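Local structure of fuculose-1-phosphate aldolase (Thermus thermophilus, 2FK5) at residues A26-V31 with G66-S71; G35-T40 with E76-T81; V72-V77 with R84-A89. The protein is probably an aldolase of the class II aldolase and adducin family, in the AraD-like clan. One frame throughout, in Å; residues are numbered along the deposited sequence.

Interaction 1 of 3, residues A26-V31 with G66-S71; sequences AGNFSV and GASVES. With SO4 (sulfate ion), chain C.
Asn28 meets Ser68 and Glu70 through its amide nitrogen. ND2 of Asn28 lies 3.2 Å from CG of Glu70, and the two side chains cross at about a right angle. Ser68 OG is near as well, but the angle to Asn28 ND2 is too poor for a hydrogen bond. Both groups turn to the sulfate ion instead. Asn28 ND2 donates to sulfate O1 at 3.1 Å, and Ser68 OG bonds the same O1 at 2.8 Å. Val69 N points almost straight at sulfate O2, 2.9 Å away with an N-H...O angle of 178°. Ser68 OG also accepts from Glu70 N, an ST turn that fixes the hydroxyl.

The tight part is this buried cluster round Asn28. The looser side is at Val69, a more exposed residue whose side chain does not reach 26-31 but lies against the sulfate. Asn28 OD1 is held by His74, and the Glu70 carboxylate by the backbone N of Ala128 and the side chains of Ser127 and His151. Lys46, Ser42 and Gly43 complete the sulfate site. The ion probably came from the crystallisation liquor. A pocket of N-H and hydroxyl groups with one lysine is well suited to a tetrahedral anion.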
loop_
_atom_site.group_PDB
_atom_site.type_symbol
_atom_site.label_atom_id
_atom_site.label_comp_id
_atom_site.label_asym_id
_atom_site.label_seq_id
_atom_site.Cartn_x
_atom_site.Cartn_y
_atom_site.Cartn_z
ATOM N N ALA A 26 12.425 0.124 -14.395
ATOM C CA ALA A 26 13.530 -0.816 -14.269
ATOM C C ALA A 26 13.019 -2.254 -14.189
ATOM O O ALA A 26 11.961 -2.516 -13.615
ATOM N N GLY A 27 13.767 -3.176 -14.791
ATOM C CA GLY A 27 13.394 -4.581 -14.750
ATOM C C GLY A 27 12.349 -5.044 -15.748
ATOM O O GLY A 27 11.708 -4.244 -16.423
ATOM N N ASN A 28 12.180 -6.355 -15.840
ATOM C CA ASN A 28 11.202 -6.927 -16.747
ATOM C C ASN A 28 11.005 -8.392 -16.416
ATOM O O ASN A 28 11.869 -9.022 -15.808
ATOM C CB ASN A 28 11.678 -6.758 -18.193
ATOM C CG ASN A 28 13.168 -6.953 -18.336
ATOM O OD1 ASN A 28 13.672 -8.069 -18.233
ATOM N ND2 ASN A 28 13.890 -5.855 -18.561
ATOM N N PHE A 29 9.854 -8.939 -16.784
ATOM C CA PHE A 29 9.625 -10.346 -16.529
ATOM C C PHE A 29 8.791 -10.961 -17.614
ATOM O O PHE A 29 8.075 -10.265 -18.329
ATOM C CB PHE A 29 9.000 -10.593 -15.150
ATOM C CG PHE A 29 8.182 -9.457 -14.630
ATOM C CD1 PHE A 29 6.791 -9.494 -14.697
ATOM C CD2 PHE A 29 8.800 -8.367 -14.027
ATOM C CE1 PHE A 29 6.031 -8.452 -14.162
ATOM C CE2 PHE A 29 8.053 -7.325 -13.494
ATOM C CZ PHE A 29 6.667 -7.370 -13.560
ATOM N N SER A 30 8.900 -12.276 -17.728
ATOM C CA SER A 30 8.194 -13.006 -18.766
ATOM C C SER A 30 7.897 -14.431 -18.356
ATOM O O SER A 30 8.413 -14.932 -17.346
ATOM C CB SER A 30 9.069 -13.059 -20.012
ATOM O OG SER A 30 10.255 -13.794 -19.719
ATOM N N VAL A 31 7.065 -15.086 -19.167
ATOM C CA VAL A 31 6.730 -16.484 -18.961
ATOM C C VAL A 31 6.757 -17.146 -20.344
ATOM O O VAL A 31 6.486 -16.505 -21.353
ATOM C CB VAL A 31 5.323 -16.688 -18.339
ATOM C CG1 VAL A 31 5.265 -16.029 -16.970
ATOM C CG2 VAL A 31 4.251 -16.120 -19.259
ATOM N N GLY A 66 8.393 -2.378 -29.288
ATOM C CA GLY A 66 7.731 -2.088 -28.031
ATOM C C GLY A 66 8.053 -3.092 -26.944
ATOM O O GLY A 66 7.767 -2.854 -25.773
ATOM N N ALA A 67 8.651 -4.217 -27.316
ATOM C CA ALA A 67 8.988 -5.235 -26.323
ATOM C C ALA A 67 10.154 -4.777 -25.456
ATOM O O ALA A 67 10.964 -3.955 -25.883
ATOM C CB ALA A 67 9.329 -6.546 -27.011
ATOM N N SER A 68 10.228 -5.309 -24.237
ATOM C CA SER A 68 11.301 -4.976 -23.304
ATOM C C SER A 68 12.641 -4.970 -24.026
ATOM O O SER A 68 12.893 -5.816 -24.876
ATOM C CB SER A 68 11.353 -6.004 -22.172
ATOM O OG SER A 68 12.603 -5.945 -21.506
ATOM N N VAL A 69 13.503 -4.023 -23.677
ATOM C CA VAL A 69 14.817 -3.922 -24.299
ATOM C C VAL A 69 15.674 -5.161 -24.011
ATOM O O VAL A 69 16.650 -5.417 -24.711
ATOM C CB VAL A 69 15.559 -2.657 -23.806
ATOM C CG1 VAL A 69 16.909 -2.547 -24.477
ATOM C CG2 VAL A 69 14.726 -1.421 -24.110
ATOM N N GLU A 70 15.298 -5.926 -22.987
ATOM C CA GLU A 70 16.032 -7.134 -22.614
ATOM C C GLU A 70 15.427 -8.383 -23.242
ATOM O O GLU A 70 15.811 -9.500 -22.909
ATOM C CB GLU A 70 16.032 -7.306 -21.089
ATOM C CG GLU A 70 16.558 -6.107 -20.328
ATOM C CD GLU A 70 18.026 -5.865 -20.579
ATOM O OE1 GLU A 70 18.500 -6.204 -21.682
ATOM O OE2 GLU A 70 18.702 -5.325 -19.678
ATOM N N SER A 71 14.480 -8.200 -24.153
ATOM C CA SER A 71 13.830 -9.342 -24.771
ATOM C C SER A 71 14.814 -10.310 -25.411
ATOM O O SER A 71 14.569 -11.508 -25.422
ATOM C CB SER A 71 12.799 -8.879 -25.801
ATOM O OG SER A 71 11.698 -8.266 -25.156
HETATM S S SO4 C . 12.576 -2.241 -20.164
HETATM O O1 SO4 C . 12.194 -3.700 -19.930
HETATM O O2 SO4 C . 12.770 -2.066 -21.667
HETATM O O3 SO4 C . 11.465 -1.445 -19.798
HETATM O O4 SO4 C . 13.875 -2.113 -19.602
#

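Interaction 2 of 3, residues G35-T40 with E76-T81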
loop_
_atom_site.group_PDB
_atom_site.type_symbol
_atom_site.label_atom_id
_atom_site.label_comp_id
_atom_site.label_asym_id
_atom_site.label_seq_id
_atom_site.Cartn_x
_atom_site.Cartn_y
_atom_site.Cartn_z
ATOM N N GLY A 35 3.612 -20.106 -28.028
ATOM C CA GLY A 35 4.169 -19.355 -29.143
ATOM C C GLY A 35 5.589 -18.844 -28.980
ATOM O O GLY A 35 6.276 -18.574 -29.965
ATOM N N GLY A 36 6.036 -18.706 -27.737
ATOM C CA GLY A 36 7.376 -18.211 -27.472
ATOM C C GLY A 36 7.369 -17.759 -26.020
ATOM O O GLY A 36 7.527 -18.588 -25.126
ATOM N N PHE A 37 7.182 -16.459 -25.791
ATOM C CA PHE A 37 7.106 -15.929 -24.429
ATOM C C PHE A 37 6.362 -14.589 -24.345
ATOM O O PHE A 37 6.328 -13.809 -25.302
ATOM C CB PHE A 37 8.514 -15.825 -23.789
ATOM C CG PHE A 37 9.416 -14.818 -24.431
ATOM C CD1 PHE A 37 9.456 -13.504 -23.975
ATOM C CD2 PHE A 37 10.259 -15.187 -25.481
ATOM C CE1 PHE A 37 10.315 -12.573 -24.543
ATOM C CE2 PHE A 37 11.125 -14.259 -26.059
ATOM C CZ PHE A 37 11.157 -12.953 -25.591
ATOM N N LEU A 38 5.751 -14.351 -23.188
ATOM C CA LEU A 38 4.989 -13.142 -22.912
ATOM C C LEU A 38 5.869 -12.294 -22.002
ATOM O O LEU A 38 6.292 -12.761 -20.961
ATOM C CB LEU A 38 3.693 -13.526 -22.185
ATOM C CG LEU A 38 2.660 -12.429 -21.910
ATOM C CD1 LEU A 38 2.181 -11.849 -23.224
ATOM C CD2 LEU A 38 1.478 -13.006 -21.115
ATOM N N ILE A 39 6.128 -11.054 -22.387
ATOM C CA ILE A 39 6.997 -10.197 -21.601
ATOM C C ILE A 39 6.454 -8.780 -21.494
ATOM O O ILE A 39 5.644 -8.347 -22.316
ATOM C CB ILE A 39 8.414 -10.171 -22.245
ATOM C CG1 ILE A 39 9.417 -9.437 -21.355
ATOM C CG2 ILE A 39 8.346 -9.501 -23.610
ATOM C CD1 ILE A 39 10.859 -9.626 -21.827
ATOM N N THR A 40 6.905 -8.067 -20.462
ATOM C CA THR A 40 6.513 -6.688 -20.234
ATOM C C THR A 40 7.094 -5.790 -21.325
ATOM O O THR A 40 8.207 -6.021 -21.813
ATOM C CB THR A 40 7.030 -6.182 -18.864
ATOM O OG1 THR A 40 8.434 -6.448 -18.759
ATOM C CG2 THR A 40 6.294 -6.881 -17.720
ATOM N N GLU A 76 16.868 -15.780 -25.519
ATOM C CA GLU A 76 17.993 -16.708 -25.514
ATOM C C GLU A 76 17.883 -17.687 -24.353
ATOM O O GLU A 76 18.201 -18.863 -24.496
ATOM C CB GLU A 76 19.313 -15.930 -25.441
ATOM C CG GLU A 76 20.520 -16.702 -25.956
ATOM C CD GLU A 76 20.360 -17.137 -27.407
ATOM O OE1 GLU A 76 19.863 -16.327 -28.218
ATOM O OE2 GLU A 76 20.736 -18.282 -27.735
ATOM N N VAL A 77 17.430 -17.207 -23.197
ATOM C CA VAL A 77 17.268 -18.088 -22.042
ATOM C C VAL A 77 16.238 -19.170 -22.350
ATOM O O VAL A 77 16.421 -20.333 -22.007
ATOM C CB VAL A 77 16.784 -17.307 -20.782
ATOM C CG1 VAL A 77 16.449 -18.278 -19.670
ATOM C CG2 VAL A 77 17.853 -16.334 -20.322
ATOM N N TYR A 78 15.141 -18.788 -22.990
ATOM C CA TYR A 78 14.114 -19.767 -23.311
ATOM C C TYR A 78 14.599 -20.727 -24.396
ATOM O O TYR A 78 14.250 -21.903 -24.386
ATOM C CB TYR A 78 12.835 -19.065 -23.751
ATOM C CG TYR A 78 12.123 -18.387 -22.604
ATOM C CD1 TYR A 78 11.727 -17.058 -22.697
ATOM C CD2 TYR A 78 11.850 -19.080 -21.426
ATOM C CE1 TYR A 78 11.067 -16.425 -21.634
ATOM C CE2 TYR A 78 11.193 -18.459 -20.355
ATOM C CZ TYR A 78 10.808 -17.131 -20.472
ATOM O OH TYR A 78 10.176 -16.501 -19.421
ATOM N N ARG A 79 15.406 -20.217 -25.318
ATOM C CA ARG A 79 15.951 -21.051 -26.389
ATOM C C ARG A 79 16.881 -22.121 -25.822
ATOM O O ARG A 79 16.736 -23.302 -26.120
ATOM C CB ARG A 79 16.750 -20.206 -27.381
ATOM C CG ARG A 79 15.949 -19.356 -28.351
ATOM C CD ARG A 79 16.900 -18.450 -29.132
ATOM N NE ARG A 79 16.267 -17.766 -30.257
ATOM C CZ ARG A 79 16.889 -16.883 -31.032
ATOM N NH1 ARG A 79 18.157 -16.571 -30.798
ATOM N NH2 ARG A 79 16.253 -16.325 -32.054
ATOM N N ARG A 80 17.825 -21.698 -24.987
ATOM C CA ARG A 80 18.823 -22.597 -24.418
ATOM C C ARG A 80 18.522 -23.332 -23.122
ATOM O O ARG A 80 19.254 -24.252 -22.765
ATOM C CB ARG A 80 20.141 -21.836 -24.251
ATOM C CG ARG A 80 20.723 -21.357 -25.559
ATOM C CD ARG A 80 21.863 -20.377 -25.351
ATOM N NE ARG A 80 22.390 -19.914 -26.629
ATOM C CZ ARG A 80 23.403 -20.485 -27.271
ATOM N NH1 ARG A 80 24.008 -21.543 -26.745
ATOM N NH2 ARG A 80 23.797 -20.012 -28.448
ATOM N N THR A 81 17.466 -22.950 -22.411
ATOM C CA THR A 81 17.158 -23.617 -21.150
ATOM C C THR A 81 15.704 -24.062 -21.093
ATOM O O THR A 81 14.929 -23.794 -22.005
ATOM C CB THR A 81 17.395 -22.683 -19.945
ATOM O OG1 THR A 81 16.345 -21.713 -19.897
ATOM C CG2 THR A 81 18.733 -21.956 -20.072
#
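A helix packed on one face of a beta-sheet is the setting of this contact. Strand 36-40 and helix 71-80 meet through a single oblique aromatic pair, Phe37 and Tyr78. CB of Phe37 comes to 3.4 Å from CE1 of Tyr78. Ring carbon CG of Phe37 follows, 3.6 Å from CE1 of Tyr78, and CD2 of Phe37 lies 3.7 Å from CD1 of Tyr78. The approach is thus made by the root of the phenylalanine and one flank of the tyrosine. The ring centroids are 5.3 Å apart and the planes are inclined at 37°.

Phe37 CG sits between its backbone N and carbonyl carbon (chi1 67°), which sends the ring out from the strand toward the helix, with CB of Ile39 at its edge. Both aromatic residues are buried. The tyrosine hydroxyl passes beyond the pair and bonds Ser30 of strand 28-32, while Val57 of strand 54-58 also touches Phe37.

The last turn of the helix is tied by charge. Glu76 OE1 takes Arg79 NH1 at 3.1 Å on its syn side. Glu76 OE2 takes Arg80 NE at 2.6 Å on its anti side, in the guanidinium plane. Arg80 has a second acid partner in Glu138. At the helix end, Val77 O accepts from both Thr81 N and Thr81 OG1, which reach it from opposite faces of its plane. The aromatic pair joins helix to strand in an alpha/beta layer, as expected of the AraD-like fold.

Interaction 3 of 3, residues V72-V77 with R84-A89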
loop_
_atom_site.group_PDB
_atom_site.type_symbol
_atom_site.label_atom_id
_atom_site.label_comp_id
_atom_site.label_asym_id
_atom_site.label_seq_id
_atom_site.Cartn_x
_atom_site.Cartn_y
_atom_site.Cartn_z
ATOM N N VAL A 72 15.933 -9.801 -25.920
ATOM C CA VAL A 72 16.932 -10.669 -26.548
ATOM C C VAL A 72 17.469 -11.665 -25.532
ATOM O O VAL A 72 17.736 -12.823 -25.851
ATOM C CB VAL A 72 18.150 -9.876 -27.084
ATOM C CG1 VAL A 72 18.675 -10.537 -28.348
ATOM N N VAL A 73 17.645 -11.200 -24.301
ATOM C CA VAL A 73 18.156 -12.052 -23.245
ATOM C C VAL A 73 17.122 -13.088 -22.840
ATOM O O VAL A 73 17.442 -14.260 -22.681
ATOM C CB VAL A 73 18.536 -11.228 -22.002
ATOM C CG1 VAL A 73 19.112 -12.147 -20.935
ATOM C CG2 VAL A 73 19.529 -10.129 -22.389
ATOM N N HIS A 74 15.878 -12.653 -22.658
ATOM C CA HIS A 74 14.822 -13.582 -22.280
ATOM C C HIS A 74 14.697 -14.655 -23.362
ATOM O O HIS A 74 14.635 -15.846 -23.067
ATOM C CB HIS A 74 13.493 -12.843 -22.144
ATOM C CG HIS A 74 13.404 -11.974 -20.926
ATOM N ND1 HIS A 74 12.504 -12.214 -19.911
ATOM C CD2 HIS A 74 14.083 -10.858 -20.573
ATOM C CE1 HIS A 74 12.632 -11.282 -18.983
ATOM N NE2 HIS A 74 13.585 -10.446 -19.360
ATOM N N ARG A 75 14.661 -14.215 -24.609
ATOM C CA ARG A 75 14.529 -15.152 -25.720
ATOM C C ARG A 75 15.627 -16.214 -25.715
ATOM O O ARG A 75 15.357 -17.408 -25.869
ATOM C CB ARG A 75 14.552 -14.401 -27.052
ATOM C CG ARG A 75 14.335 -15.320 -28.257
ATOM C CD ARG A 75 14.345 -14.539 -29.546
ATOM N NE ARG A 75 15.651 -13.943 -29.795
ATOM C CZ ARG A 75 15.951 -13.247 -30.884
ATOM N NH1 ARG A 75 15.031 -13.065 -31.824
ATOM N NH2 ARG A 75 17.166 -12.734 -31.034
ATOM N N GLU A 76 16.868 -15.780 -25.519
ATOM C CA GLU A 76 17.993 -16.708 -25.514
ATOM C C GLU A 76 17.883 -17.687 -24.353
ATOM O O GLU A 76 18.201 -18.863 -24.496
ATOM C CB GLU A 76 19.313 -15.930 -25.441
ATOM C CG GLU A 76 20.520 -16.702 -25.956
ATOM C CD GLU A 76 20.360 -17.137 -27.407
ATOM O OE1 GLU A 76 19.863 -16.327 -28.218
ATOM O OE2 GLU A 76 20.736 -18.282 -27.735
ATOM N N VAL A 77 17.430 -17.207 -23.197
ATOM C CA VAL A 77 17.268 -18.088 -22.042
ATOM C C VAL A 77 16.238 -19.170 -22.350
ATOM O O VAL A 77 16.421 -20.333 -22.007
ATOM C CB VAL A 77 16.784 -17.307 -20.782
ATOM C CG1 VAL A 77 16.449 -18.278 -19.670
ATOM C CG2 VAL A 77 17.853 -16.334 -20.322
ATOM N N ARG A 84 10.679 -21.642 -17.535
ATOM C CA ARG A 84 9.255 -21.438 -17.791
ATOM C C ARG A 84 8.863 -19.992 -17.475
ATOM O O ARG A 84 7.779 -19.533 -17.829
ATOM C CB ARG A 84 8.416 -22.407 -16.957
ATOM C CG ARG A 84 8.520 -23.854 -17.423
ATOM C CD ARG A 84 8.110 -23.976 -18.886
ATOM N NE ARG A 84 7.922 -25.364 -19.287
ATOM C CZ ARG A 84 7.509 -25.742 -20.491
ATOM N NH1 ARG A 84 7.243 -24.832 -21.421
ATOM N NH2 ARG A 84 7.355 -27.031 -20.764
ATOM N N ALA A 85 9.759 -19.274 -16.805
ATOM C CA ALA A 85 9.523 -17.875 -16.476
ATOM C C ALA A 85 10.856 -17.227 -16.129
ATOM O O ALA A 85 11.776 -17.904 -15.682
ATOM C CB ALA A 85 8.552 -17.759 -15.294
ATOM N N LEU A 86 10.958 -15.923 -16.351
ATOM C CA LEU A 86 12.192 -15.204 -16.048
ATOM C C LEU A 86 11.906 -13.840 -15.436
ATOM O O LEU A 86 11.029 -13.114 -15.902
ATOM C CB LEU A 86 13.016 -15.013 -17.324
ATOM C CG LEU A 86 14.431 -14.433 -17.167
ATOM C CD1 LEU A 86 15.293 -15.410 -16.366
ATOM C CD2 LEU A 86 15.046 -14.196 -18.539
ATOM N N VAL A 87 12.642 -13.495 -14.385
ATOM C CA VAL A 87 12.484 -12.191 -13.752
ATOM C C VAL A 87 13.833 -11.502 -13.738
ATOM O O VAL A 87 14.819 -12.077 -13.279
ATOM C CB VAL A 87 11.997 -12.290 -12.274
ATOM C CG1 VAL A 87 12.140 -10.928 -11.590
ATOM C CG2 VAL A 87 10.549 -12.741 -12.218
ATOM N N HIS A 88 13.876 -10.287 -14.271
ATOM C CA HIS A 88 15.094 -9.498 -14.269
ATOM C C HIS A 88 14.779 -8.312 -13.356
ATOM O O HIS A 88 13.825 -7.571 -13.592
ATOM C CB HIS A 88 15.447 -8.996 -15.673
ATOM C CG HIS A 88 16.689 -8.159 -15.713
ATOM N ND1 HIS A 88 16.795 -7.019 -16.478
ATOM C CD2 HIS A 88 17.870 -8.284 -15.061
ATOM C CE1 HIS A 88 17.984 -6.473 -16.291
ATOM N NE2 HIS A 88 18.655 -7.220 -15.435
ATOM N N ALA A 89 15.567 -8.151 -12.301
ATOM C CA ALA A 89 15.343 -7.064 -11.364
ATOM C C ALA A 89 16.668 -6.428 -10.990
ATOM O O ALA A 89 17.726 -6.832 -11.482
ATOM C CB ALA A 89 14.634 -7.586 -10.125
#
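Leu86 lays one methyl over a face of the His74 imidazole. CD2 of Leu86 is 3.6 Å from the ring centroid and 17° off the ring normal, a CH-pi contact. The methyl is displaced toward the rim, and its nearest ring atom is ND1 of His74 at 3.5 Å. Leu86 CB also comes within 3.8 Å of His74 ND1. The His74 side chain leaves the helix at a slant to the strand, and CG anti to the carbonyl carbon (chi1 -73°) brings the ring to the leucine.

Val77, one turn further on, comes from another direction. Its CG2 and Leu86 CD2 reach toward each other tip to tip, 4.0 Å apart. The same leucine methyl therefore touches both the ring and the valine. His88 takes a smaller part: its CB is 4.4 Å from His74 NE2. No hydrogen bond crosses this contact.

The imidazole is nevertheless anchored. Its NE2 bonds Asn28 and its ND1 bonds Ser30, both on strand 28-32. Two bonds, one at each ring nitrogen, hold the ring's rotation while the leucine lies on its face.

Helix segment 72-77 and strand 85-89 run roughly antiparallel, their N-to-C directions 146° apart, with the segment axes 9.5 Å apart at their closest. Leu86 also touches Leu140 of helix 130-142. On the other side of the strand, Val87 packs on Ala169 of helix 162-191.

All three contacts lie in the class II aldolase and adducin domain. The centres of interactions 1 and 2 are about 11 Å apart. Those of interactions 1 and 3 are about 8 Å apart. Those of interactions 2 and 3 are about 6 Å apart. Strands 36-40, 28-32 and 85-89 are successive neighbours in the same sheet. Helix 71-80 serves interactions 2 and 3, which share Glu76 and Val77, and the loop entering it serves interaction 1. The segments of interactions 1 and 2 interleave along the chain, while interaction 3 comes wholly after interaction 1. Ser30 of strand 28-32 touches the helix in both interactions 2 and 3. Asn28, bonded to both His74 and the sulfate, connects the helix to the anion site.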